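Local coordinates for cellulose-binding protein (Saccharophagus degradans, PDB 2YHG) that probably binds polysaccharides and may hydrolyse glycosyl compounds in carbohydrate metabolism, although its exact activity remains unestablished, at residues 325-330 against 365-370. Sequence-based numbering, arbitrary orientation.
With CA (calcium ion), chain D.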
loop_
_atom_site.group_PDB
_atom_site.type_symbol
_atom_site.label_atom_id
_atom_site.label_comp_id
_atom_site.label_asym_id
_atom_site.label_seq_id
_atom_site.Cartn_x
_atom_site.Cartn_y
_atom_site.Cartn_z
ATOM N N SER A 325 -4.138 -26.824 3.637
ATOM C CA SER A 325 -4.733 -26.828 4.977
ATOM C C SER A 325 -3.677 -26.994 6.077
ATOM O O SER A 325 -3.955 -26.705 7.248
ATOM C CB SER A 325 -5.811 -27.920 5.109
ATOM O OG SER A 325 -5.285 -29.211 4.921
ATOM N N ASN A 326 -2.476 -27.434 5.696
ATOM C CA ASN A 326 -1.387 -27.637 6.664
ATOM C C ASN A 326 -0.337 -26.533 6.554
ATOM O O ASN A 326 0.218 -26.315 5.467
ATOM C CB ASN A 326 -0.693 -28.989 6.453
ATOM C CG ASN A 326 -1.579 -30.143 6.773
ATOM O OD1 ASN A 326 -2.416 -30.042 7.661
ATOM N ND2 ASN A 326 -1.471 -31.212 5.988
ATOM N N TYR A 327 0.008 -25.949 7.695
ATOM C CA TYR A 327 1.074 -24.958 7.775
ATOM C C TYR A 327 2.348 -25.469 7.138
ATOM O O TYR A 327 3.085 -24.716 6.502
ATOM C CB TYR A 327 1.315 -24.589 9.227
ATOM C CG TYR A 327 2.262 -23.451 9.428
ATOM C CD1 TYR A 327 1.788 -22.145 9.497
ATOM C CD2 TYR A 327 3.616 -23.682 9.631
ATOM C CE1 TYR A 327 2.662 -21.083 9.684
ATOM C CE2 TYR A 327 4.488 -22.624 9.808
ATOM C CZ TYR A 327 4.000 -21.334 9.828
ATOM O OH TYR A 327 4.869 -20.312 10.044
ATOM N N SER A 328 2.663 -26.717 7.438
ATOM C CA SER A 328 3.888 -27.358 6.984
ATOM C C SER A 328 4.047 -27.376 5.469
ATOM O O SER A 328 5.147 -27.610 4.956
ATOM C CB SER A 328 3.944 -28.806 7.528
ATOM O OG SER A 328 2.909 -29.603 6.955
ATOM N N ALA A 329 2.945 -27.167 4.746
ATOM C CA ALA A 329 2.966 -27.329 3.298
ATOM C C ALA A 329 3.216 -26.036 2.522
ATOM O O ALA A 329 3.221 -26.052 1.310
ATOM C CB ALA A 329 1.657 -27.961 2.814
ATOM N N ALA A 330 3.487 -24.928 3.202
ATOM C CA ALA A 330 3.752 -23.668 2.503
ATOM C C ALA A 330 4.849 -22.925 3.244
ATOM O O ALA A 330 5.130 -23.203 4.411
ATOM C CB ALA A 330 2.491 -22.820 2.412
ATOM N N SER A 365 14.425 -14.711 12.922
ATOM C CA SER A 365 14.083 -16.115 12.896
ATOM C C SER A 365 13.264 -16.410 11.653
ATOM O O SER A 365 12.751 -15.501 10.991
ATOM C CB SER A 365 13.320 -16.524 14.157
ATOM O OG SER A 365 12.105 -15.780 14.270
ATOM N N ASP A 366 13.070 -17.696 11.379
ATOM C CA ASP A 366 12.116 -18.123 10.380
ATOM C C ASP A 366 11.204 -19.173 10.935
ATOM O O ASP A 366 11.671 -20.170 11.489
ATOM C CB ASP A 366 12.812 -18.666 9.175
ATOM C CG ASP A 366 11.845 -18.972 8.067
ATOM O OD1 ASP A 366 11.454 -18.033 7.364
ATOM O OD2 ASP A 366 11.389 -20.133 7.954
ATOM N N PRO A 367 9.884 -18.989 10.756
ATOM C CA PRO A 367 8.943 -19.879 11.462
ATOM C C PRO A 367 8.846 -21.265 10.846
ATOM O O PRO A 367 8.311 -22.203 11.458
ATOM C CB PRO A 367 7.603 -19.144 11.335
ATOM C CG PRO A 367 7.779 -18.290 10.077
ATOM C CD PRO A 367 9.212 -17.834 10.109
ATOM N N ASP A 368 9.421 -21.437 9.669
ATOM C CA ASP A 368 9.465 -22.756 9.044
ATOM C C ASP A 368 10.772 -23.476 9.337
ATOM O O ASP A 368 10.954 -24.609 8.906
ATOM C CB ASP A 368 9.299 -22.635 7.537
ATOM C CG ASP A 368 8.166 -21.737 7.153
ATOM O OD1 ASP A 368 7.011 -22.161 7.369
ATOM O OD2 ASP A 368 8.415 -20.586 6.707
ATOM N N GLY A 369 11.714 -22.791 9.984
ATOM C CA GLY A 369 13.038 -23.328 10.215
ATOM C C GLY A 369 13.919 -23.223 8.990
ATOM O O GLY A 369 14.911 -23.942 8.891
ATOM N N ASP A 370 13.585 -22.317 8.066
ATOM C CA ASP A 370 14.466 -22.083 6.939
ATOM C C ASP A 370 15.761 -21.407 7.402
ATOM O O ASP A 370 15.791 -20.750 8.438
ATOM C CB ASP A 370 13.799 -21.147 5.922
ATOM C CG ASP A 370 12.453 -21.650 5.394
ATOM O OD1 ASP A 370 12.299 -22.872 5.232
ATOM O OD2 ASP A 370 11.638 -20.801 5.007
HETATM CA CA CA D . 10.145 -19.249 5.776
HETATM O O HOH W 1 6.159 -24.714 6.952
#
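Tyr327 lays its side chain against Pro367 and Asp368 in a small surface contact between two loops, one following helix 308-323 and the other joining strands 356-360 and 372-378 of the C-terminal domain. No direct hydrogen bond links the segments, which together bury just 137 Å² and meet through van der Waals contact and a shared water. With CG anti to the backbone N (chi1 -172°), the far end of the phenol is brought up to the second loop and crosses the proline at about a right angle, its OH lying 3.2 Å from Pro367 CB. Ring carbon CE2 of Tyr327 comes within 3.5 Å of Asp368 OD1, an oblique approach with ring and carboxylate planes 28° apart. A water lies within hydrogen-bonding distance of this same OD1 of Asp368 (2.7 Å) and of Tyr327 O, and can bridge the loops, though it has more acceptors in reach than protons to give.

The two oxygens of Asp368 divide the work: OD1 faces the tyrosine and water, whereas OD2 binds the calcium ion at 2.4 Å. Asp366 grips the metal through both carboxylate oxygens, and Asp370 adds OD2 at 2.3 Å. Asp366 OD2 also accepts from Asp368 N (2.9 Å) and Asp370 N, which reach it from opposite faces of the carboxylate plane; the first bond makes an Asx turn, overlapping the type I turn from Asp366 to Gly369. Asn331 OD1, the backbone O of His332 and Asp420 OD2 complete the coordination, while the His332 ring stacks with that of Tyr327. Alternating aspartates in Asp366-Pro367-Asp368-Gly369-Asp370, wrapped round one ion, form a DxDxD calcium-binding loop, here joined at the metal by residues directly after 325-330.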